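Local coordinates for racemase (Pseudovibrio sp. JE062, PDB 3MKC), which is a racemase-type member of the mandelate racemase / muconate lactonizing enzyme family, in the enolase superfamily, at residues A[165-169]-A[198-202]; A[174-180]-A[206-212]. One frame throughout, in Å; residues are numbered along the deposited sequence.

Overall arrangement
Of the elements involved, helix 154-170 comes first along the chain and carries residues 165-169. A short turn leads into strand 175-179, the first partner of interaction 2. The chain then runs through helix 188-202, whose last turn, 198-202, packs beside 165-169 and closes interaction 1. Strand 207-211 follows and pairs with 175-179, closing interaction 2. The two loops therefore cross, since their segments alternate. Interaction 1 joins neighbouring helices on the outside of the barrel domain; interaction 2 joins the strands beneath them. Their centres lie about 10 Å apart. Leu202 packs on Val176 and Met208, Ala168 packs on Val176, and Arg199 probably hydrogen-bonds to the carbonyl of Thr206.

Interaction 1: residues A[165-169]-A[198-202]; sequences LEKAK and LRGIL
Both segments are regular alpha-helix. Their axes run roughly parallel, 33° apart (signed crossing -33°), with a closest approach of 10.2 Å. Leu165 lies opposite Leu202, CA to CA 5.8 Å. Leu165 (m, t) points across: its CD1 is 4.0 Å from Ile201 CG2 and 4.1 Å from Leu198 CD2, and its CD2 is 4.3 Å from Leu202 CD1. Lys169 supplies the polar link. Lys169 NZ donates to Ile201 O at 3.3 Å and, weakly, to Leu202 O at 3.4 Å. Both are carbonyls of the last helical turn. Lys169 NZ also forms a long salt bridge of 3.9 Å with Glu166 OE1, one turn back. Within the helices, Lys169 N donates to Leu165 O (3.2 Å) and Leu202 N to Leu198 O (2.9 Å). Arg199 faces away and donates to the carbonyls of Gly203, Thr206 and Leu232. Lys167 NZ donates to the carbonyl of Glu344. Leu165, Leu198 and Leu202 also pack on strand 175-179, as expected of adjacent outer helices in a TIM-type beta/alpha barrel.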
ATOM      1  N   LEU A 165      14.871 -11.326 -11.716  1.00 25.19           N
ATOM      2  CA  LEU A 165      13.980 -11.368 -12.868  1.00 24.96           C
ATOM      3  C   LEU A 165      13.797 -12.802 -13.371  1.00 25.25           C
ATOM      4  O   LEU A 165      12.685 -13.209 -13.719  1.00 24.49           O
ATOM      5  CB  LEU A 165      14.531 -10.478 -13.993  1.00 23.76           C
ATOM      6  CG  LEU A 165      14.640  -8.980 -13.682  1.00 24.43           C
ATOM      7  CD1 LEU A 165      15.260  -8.247 -14.869  1.00 25.27           C
ATOM      8  CD2 LEU A 165      13.257  -8.419 -13.382  1.00 23.67           C
ATOM      9  N   GLU A 166      14.884 -13.571 -13.404  1.00 25.87           N
ATOM     10  CA  GLU A 166      14.799 -14.953 -13.865  1.00 26.18           C
ATOM     11  C   GLU A 166      13.928 -15.771 -12.911  1.00 26.11           C
ATOM     12  O   GLU A 166      13.141 -16.613 -13.346  1.00 27.14           O
ATOM     13  CB  GLU A 166      16.198 -15.581 -13.964  1.00 27.69           C
ATOM     14  CG  GLU A 166      17.134 -14.912 -14.971  1.00 29.38           C
ATOM     15  CD  GLU A 166      16.712 -15.111 -16.419  1.00 31.47           C
ATOM     16  OE1 GLU A 166      15.629 -15.686 -16.668  1.00 32.46           O
ATOM     17  OE2 GLU A 166      17.473 -14.684 -17.316  1.00 33.11           O
ATOM     18  N   LYS A 167      14.065 -15.513 -11.614  1.00 25.25           N
ATOM     19  CA  LYS A 167      13.286 -16.227 -10.609  1.00 25.57           C
ATOM     20  C   LYS A 167      11.803 -15.909 -10.750  1.00 25.29           C
ATOM     21  O   LYS A 167      10.957 -16.786 -10.597  1.00 24.89           O
ATOM     22  CB  LYS A 167      13.756 -15.860  -9.197  1.00 24.92           C
ATOM     23  CG  LYS A 167      13.079 -16.673  -8.095  1.00 24.49           C
ATOM     24  CD  LYS A 167      13.684 -16.376  -6.733  1.00 24.57           C
ATOM     25  CE  LYS A 167      13.042 -17.219  -5.649  1.00 26.53           C
ATOM     26  NZ  LYS A 167      13.680 -16.999  -4.319  1.00 28.03           N
ATOM     27  N   ALA A 168      11.492 -14.649 -11.045  1.00 26.55           N
ATOM     28  CA  ALA A 168      10.100 -14.236 -11.209  1.00 25.47           C
ATOM     29  C   ALA A 168       9.473 -15.017 -12.353  1.00 24.96           C
ATOM     30  O   ALA A 168       8.331 -15.457 -12.255  1.00 25.90           O
ATOM     31  CB  ALA A 168      10.017 -12.735 -11.492  1.00 26.01           C
ATOM     32  N   LYS A 169      10.223 -15.192 -13.437  1.00 25.18           N
ATOM     33  CA  LYS A 169       9.719 -15.932 -14.587  1.00 25.65           C
ATOM     34  C   LYS A 169       9.537 -17.401 -14.227  1.00 25.83           C
ATOM     35  O   LYS A 169       8.591 -18.053 -14.675  1.00 23.63           O
ATOM     36  CB  LYS A 169      10.683 -15.799 -15.767  1.00 27.84           C
ATOM     37  CG  LYS A 169      10.981 -14.353 -16.128  1.00 29.73           C
ATOM     38  CD  LYS A 169      11.377 -14.183 -17.586  1.00 31.99           C
ATOM     39  CE  LYS A 169      12.670 -14.894 -17.929  1.00 33.45           C
ATOM     40  NZ  LYS A 169      13.035 -14.657 -19.353  1.00 33.56           N
ATOM     41  N   LEU A 198      17.173  -4.583 -18.773  1.00 23.79           N
ATOM     42  CA  LEU A 198      16.328  -5.331 -17.853  1.00 22.36           C
ATOM     43  C   LEU A 198      15.151  -5.948 -18.587  1.00 21.50           C
ATOM     44  O   LEU A 198      14.760  -7.083 -18.306  1.00 21.16           O
ATOM     45  CB  LEU A 198      15.831  -4.422 -16.727  1.00 23.09           C
ATOM     46  CG  LEU A 198      16.916  -3.860 -15.808  1.00 22.97           C
ATOM     47  CD1 LEU A 198      16.276  -3.087 -14.665  1.00 22.82           C
ATOM     48  CD2 LEU A 198      17.758  -5.003 -15.255  1.00 25.23           C
ATOM     49  N   ARG A 199      14.579  -5.199 -19.527  1.00 21.19           N
ATOM     50  CA  ARG A 199      13.458  -5.703 -20.303  1.00 20.62           C
ATOM     51  C   ARG A 199      13.951  -6.842 -21.191  1.00 21.48           C
ATOM     52  O   ARG A 199      13.223  -7.800 -21.452  1.00 20.56           O
ATOM     53  CB  ARG A 199      12.862  -4.591 -21.169  1.00 21.18           C
ATOM     54  CG  ARG A 199      11.838  -5.080 -22.188  1.00 21.95           C
ATOM     55  CD  ARG A 199      10.713  -5.851 -21.515  1.00 24.12           C
ATOM     56  NE  ARG A 199       9.463  -5.100 -21.482  1.00 21.32           N
ATOM     57  CZ  ARG A 199       8.336  -5.552 -20.946  1.00 22.24           C
ATOM     58  NH1 ARG A 199       8.296  -6.755 -20.390  1.00 21.73           N
ATOM     59  NH2 ARG A 199       7.239  -4.804 -20.977  1.00 22.78           N
ATOM     60  N   GLY A 200      15.192  -6.726 -21.653  1.00 22.48           N
ATOM     61  CA  GLY A 200      15.763  -7.761 -22.499  1.00 24.13           C
ATOM     62  C   GLY A 200      15.874  -9.065 -21.733  1.00 24.22           C
ATOM     63  O   GLY A 200      15.606 -10.137 -22.269  1.00 25.69           O
ATOM     64  N   ILE A 201      16.270  -8.962 -20.468  1.00 24.58           N
ATOM     65  CA  ILE A 201      16.415 -10.120 -19.591  1.00 24.34           C
ATOM     66  C   ILE A 201      15.052 -10.711 -19.246  1.00 25.15           C
ATOM     67  O   ILE A 201      14.832 -11.913 -19.370  1.00 25.92           O
ATOM     68  CB  ILE A 201      17.105  -9.729 -18.261  1.00 23.78           C
ATOM     69  CG1 ILE A 201      18.520  -9.230 -18.534  1.00 24.01           C
ATOM     70  CG2 ILE A 201      17.102 -10.913 -17.298  1.00 22.99           C
ATOM     71  CD1 ILE A 201      19.234  -8.714 -17.299  1.00 25.12           C
ATOM     72  N   LEU A 202      14.142  -9.845 -18.813  1.00 25.02           N
ATOM     73  CA  LEU A 202      12.804 -10.256 -18.411  1.00 25.21           C
ATOM     74  C   LEU A 202      11.939 -10.832 -19.526  1.00 25.34           C
ATOM     75  O   LEU A 202      11.193 -11.788 -19.313  1.00 26.22           O
ATOM     76  CB  LEU A 202      12.074  -9.071 -17.772  1.00 23.56           C
ATOM     77  CG  LEU A 202      10.657  -9.361 -17.274  1.00 22.65           C
ATOM     78  CD1 LEU A 202      10.714 -10.405 -16.166  1.00 20.47           C
ATOM     79  CD2 LEU A 202      10.008  -8.074 -16.774  1.00 21.77           C
TER

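Interaction 2: residues A[174-180]-A[206-212]; sequences RAVKVCV and TDMMVDY
Strands 175-179 and 207-211 run parallel in register, with axes 4.6 Å apart at closest approach and crossing at -27°. Thr206 leads in; its CG2 lies 3.5 Å from Arg174 O. Asp207 pairs with Ala175 (CA to CA 4.4 Å). Asp207 N donates to Arg174 O at 3.1 Å and Asp207 O accepts from Val176 N at 3.0 Å. Asp207 OD2 is hydrogen-bonded to Tyr337. Met208, a selenomethionine with chi1 t, pairs with Val176, and its CE reaches Val178 CG2 at 4.1 Å. Its side chain shares the helix-facing side of the sheet with Val176, Val178 and Val210. Strand 175-179, helix 188-202 and strand 207-211 form a beta-alpha-beta unit, with the right-handed crossover expected of a TIM-type barrel. Met209, also selenomethionine (m, p), lies on the other face, with CE 3.8 Å from Ala175 CB. Met209 N donates to Val176 O at 2.9 Å; Met209 O accepts from Val178 N at 3.0 Å. Val210 meets Val178, CG2 to CG2 4.1 Å. Asp211 (t) pairs with Cys179. Asp211 N donates to Val178 O at 2.9 Å, and Asp211 O accepts from Val180 N at 3.0 Å. OD1 accepts from Leu213 N. On this same face Lys177 NZ forms a salt bridge with Glu238. At Tyr212, CD1 lies 4.0 Å from Val180 CG2, and water 1 donates to Tyr212 O (2.8 Å) and Val180 O (2.7 Å).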
ATOM      1  N   ARG A 174       3.253 -12.629 -12.949  1.00 21.81           N
ATOM      2  CA  ARG A 174       2.702 -11.886 -14.075  1.00 21.77           C
ATOM      3  C   ARG A 174       3.281 -10.494 -14.318  1.00 20.22           C
ATOM      4  O   ARG A 174       3.195  -9.978 -15.430  1.00 21.32           O
ATOM      5  CB  ARG A 174       1.183 -11.778 -13.925  1.00 23.52           C
ATOM      6  CG  ARG A 174       0.485 -13.102 -13.683  1.00 26.80           C
ATOM      7  CD  ARG A 174       0.655 -14.046 -14.860  1.00 29.57           C
ATOM      8  NE  ARG A 174      -0.039 -15.315 -14.652  1.00 31.25           N
ATOM      9  CZ  ARG A 174      -1.360 -15.467 -14.673  1.00 32.08           C
ATOM     10  NH1 ARG A 174      -2.155 -14.428 -14.899  1.00 32.24           N
ATOM     11  NH2 ARG A 174      -1.891 -16.668 -14.464  1.00 33.22           N
ATOM     12  N   ALA A 175       3.863  -9.881 -13.291  1.00 19.10           N
ATOM     13  CA  ALA A 175       4.429  -8.544 -13.445  1.00 18.65           C
ATOM     14  C   ALA A 175       5.397  -8.205 -12.321  1.00 17.86           C
ATOM     15  O   ALA A 175       5.219  -8.639 -11.186  1.00 18.27           O
ATOM     16  CB  ALA A 175       3.306  -7.505 -13.499  1.00 20.06           C
ATOM     17  N   VAL A 176       6.416  -7.419 -12.649  1.00 16.23           N
ATOM     18  CA  VAL A 176       7.414  -7.014 -11.677  1.00 17.60           C
ATOM     19  C   VAL A 176       7.758  -5.539 -11.844  1.00 17.74           C
ATOM     20  O   VAL A 176       7.611  -4.973 -12.926  1.00 19.65           O
ATOM     21  CB  VAL A 176       8.712  -7.835 -11.838  1.00 17.42           C
ATOM     22  CG1 VAL A 176       8.427  -9.320 -11.588  1.00 18.91           C
ATOM     23  CG2 VAL A 176       9.283  -7.634 -13.233  1.00 19.91           C
ATOM     24  N   LYS A 177       8.208  -4.917 -10.763  1.00 18.84           N
ATOM     25  CA  LYS A 177       8.598  -3.519 -10.816  1.00 17.48           C
ATOM     26  C   LYS A 177      10.062  -3.415 -10.438  1.00 18.23           C
ATOM     27  O   LYS A 177      10.493  -4.002  -9.450  1.00 19.41           O
ATOM     28  CB  LYS A 177       7.767  -2.680  -9.842  1.00 18.11           C
ATOM     29  CG  LYS A 177       8.090  -1.191  -9.916  1.00 15.64           C
ATOM     30  CD  LYS A 177       7.069  -0.344  -9.163  1.00 17.12           C
ATOM     31  CE  LYS A 177       7.215  -0.477  -7.653  1.00 18.18           C
ATOM     32  NZ  LYS A 177       6.200   0.341  -6.926  1.00 17.00           N
ATOM     33  N   VAL A 178      10.823  -2.685 -11.241  1.00 17.76           N
ATOM     34  CA  VAL A 178      12.240  -2.478 -10.980  1.00 18.60           C
ATOM     35  C   VAL A 178      12.399  -1.012 -10.618  1.00 20.44           C
ATOM     36  O   VAL A 178      11.488  -0.220 -10.843  1.00 20.92           O
ATOM     37  CB  VAL A 178      13.085  -2.788 -12.223  1.00 18.39           C
ATOM     38  CG1 VAL A 178      12.900  -4.248 -12.621  1.00 18.37           C
ATOM     39  CG2 VAL A 178      12.681  -1.867 -13.366  1.00 17.14           C
ATOM     40  N   CYS A 179      13.546  -0.647 -10.053  1.00 19.89           N
ATOM     41  CA  CYS A 179      13.785   0.738  -9.671  1.00 21.78           C
ATOM     42  C   CYS A 179      15.110   1.235 -10.208  1.00 22.24           C
ATOM     43  O   CYS A 179      16.003   0.443 -10.518  1.00 23.35           O
ATOM     44  CB  CYS A 179      13.827   0.880  -8.149  1.00 22.35           C
ATOM     45  SG  CYS A 179      12.530   0.032  -7.249  1.00 25.55           S
ATOM     46  N   VAL A 180      15.229   2.553 -10.320  1.00 21.66           N
ATOM     47  CA  VAL A 180      16.468   3.176 -10.754  1.00 21.27           C
ATOM     48  C   VAL A 180      17.081   3.642  -9.440  1.00 22.23           C
ATOM     49  O   VAL A 180      16.532   4.518  -8.771  1.00 20.97           O
ATOM     50  CB  VAL A 180      16.217   4.408 -11.657  1.00 20.40           C
ATOM     51  CG1 VAL A 180      17.541   5.066 -12.024  1.00 20.78           C
ATOM     52  CG2 VAL A 180      15.488   3.992 -12.923  1.00 20.00           C
ATOM     53  N   THR A 206       6.166 -10.863 -19.521  1.00 25.33           N
ATOM     54  CA  THR A 206       5.889 -10.384 -18.176  1.00 23.70           C
ATOM     55  C   THR A 206       5.816  -8.860 -18.164  1.00 21.53           C
ATOM     56  O   THR A 206       6.697  -8.196 -18.690  1.00 19.65           O
ATOM     57  CB  THR A 206       7.007 -10.825 -17.211  1.00 24.63           C
ATOM     58  OG1 THR A 206       7.215 -12.237 -17.339  1.00 26.09           O
ATOM     59  CG2 THR A 206       6.634 -10.507 -15.775  1.00 25.40           C
ATOM     60  N   ASP A 207       4.766  -8.306 -17.572  1.00 19.81           N
ATOM     61  CA  ASP A 207       4.647  -6.855 -17.504  1.00 18.24           C
ATOM     62  C   ASP A 207       5.751  -6.293 -16.625  1.00 16.07           C
ATOM     63  O   ASP A 207       6.116  -6.898 -15.616  1.00 16.30           O
ATOM     64  CB  ASP A 207       3.289  -6.447 -16.944  1.00 18.64           C
ATOM     65  CG  ASP A 207       2.242  -6.291 -18.020  1.00 19.99           C
ATOM     66  OD1 ASP A 207       2.522  -5.576 -19.004  1.00 21.85           O
ATOM     67  OD2 ASP A 207       1.143  -6.867 -17.879  1.00 17.19           O
HETATM   68  N   MSE A 208       6.272  -5.128 -16.998  1.00 15.09           N
HETATM   69  CA  MSE A 208       7.349  -4.504 -16.244  1.00 14.52           C
HETATM   70  C   MSE A 208       7.050  -3.053 -15.917  1.00 14.67           C
HETATM   71  O   MSE A 208       6.840  -2.238 -16.816  1.00 14.39           O
HETATM   72  CB  MSE A 208       8.653  -4.574 -17.035  1.00 15.71           C
HETATM   73  CG  MSE A 208       9.867  -4.041 -16.287  1.00 17.84           C
HETATM   74 SE   MSE A 208      11.511  -4.395 -17.242  1.00 31.04          SE
HETATM   75  CE  MSE A 208      12.243  -2.639 -17.349  1.00 20.83           C
HETATM   76  N   MSE A 209       7.048  -2.746 -14.624  1.00 14.80           N
HETATM   77  CA  MSE A 209       6.801  -1.395 -14.133  1.00 15.41           C
HETATM   78  C   MSE A 209       8.133  -0.791 -13.714  1.00 16.01           C
HETATM   79  O   MSE A 209       9.089  -1.520 -13.452  1.00 16.65           O
HETATM   80  CB  MSE A 209       5.865  -1.423 -12.929  1.00 15.95           C
HETATM   81  CG  MSE A 209       4.439  -1.863 -13.261  1.00 17.50           C
HETATM   82 SE   MSE A 209       4.159  -3.761 -13.493  1.00 24.11          SE
HETATM   83  CE  MSE A 209       2.437  -3.868 -12.693  1.00 18.71           C
ATOM     84  N   VAL A 210       8.202   0.535 -13.653  1.00 15.71           N
ATOM     85  CA  VAL A 210       9.447   1.196 -13.271  1.00 15.68           C
ATOM     86  C   VAL A 210       9.242   2.322 -12.261  1.00 17.52           C
ATOM     87  O   VAL A 210       8.366   3.175 -12.434  1.00 16.05           O
ATOM     88  CB  VAL A 210      10.168   1.783 -14.506  1.00 15.61           C
ATOM     89  CG1 VAL A 210      11.529   2.342 -14.097  1.00 16.58           C
ATOM     90  CG2 VAL A 210      10.330   0.707 -15.576  1.00 16.53           C
ATOM     91  N   ASP A 211      10.060   2.304 -11.212  1.00 16.76           N
ATOM     92  CA  ASP A 211      10.030   3.307 -10.154  1.00 17.50           C
ATOM     93  C   ASP A 211      11.291   4.139 -10.333  1.00 18.25           C
ATOM     94  O   ASP A 211      12.401   3.645 -10.123  1.00 19.06           O
ATOM     95  CB  ASP A 211      10.035   2.618  -8.781  1.00 18.56           C
ATOM     96  CG  ASP A 211      10.099   3.602  -7.616  1.00 17.20           C
ATOM     97  OD1 ASP A 211      10.126   4.827  -7.849  1.00 19.05           O
ATOM     98  OD2 ASP A 211      10.119   3.139  -6.457  1.00 17.08           O
ATOM     99  N   TYR A 212      11.123   5.392 -10.734  1.00 16.96           N
ATOM    100  CA  TYR A 212      12.263   6.270 -10.962  1.00 17.38           C
ATOM    101  C   TYR A 212      12.745   6.962  -9.687  1.00 16.37           C
ATOM    102  O   TYR A 212      13.718   7.716  -9.704  1.00 17.85           O
ATOM    103  CB  TYR A 212      11.910   7.281 -12.059  1.00 16.83           C
ATOM    104  CG  TYR A 212      11.649   6.623 -13.401  1.00 15.66           C
ATOM    105  CD1 TYR A 212      12.680   6.416 -14.315  1.00 14.95           C
ATOM    106  CD2 TYR A 212      10.377   6.174 -13.739  1.00 15.94           C
ATOM    107  CE1 TYR A 212      12.448   5.775 -15.539  1.00 14.73           C
ATOM    108  CE2 TYR A 212      10.133   5.536 -14.946  1.00 15.10           C
ATOM    109  CZ  TYR A 212      11.171   5.337 -15.846  1.00 16.04           C
ATOM    110  OH  TYR A 212      10.925   4.702 -17.047  1.00 15.05           O
TER
HETATM  111  O   HOH W   1      16.373   7.144  -9.162  1.00 23.59           O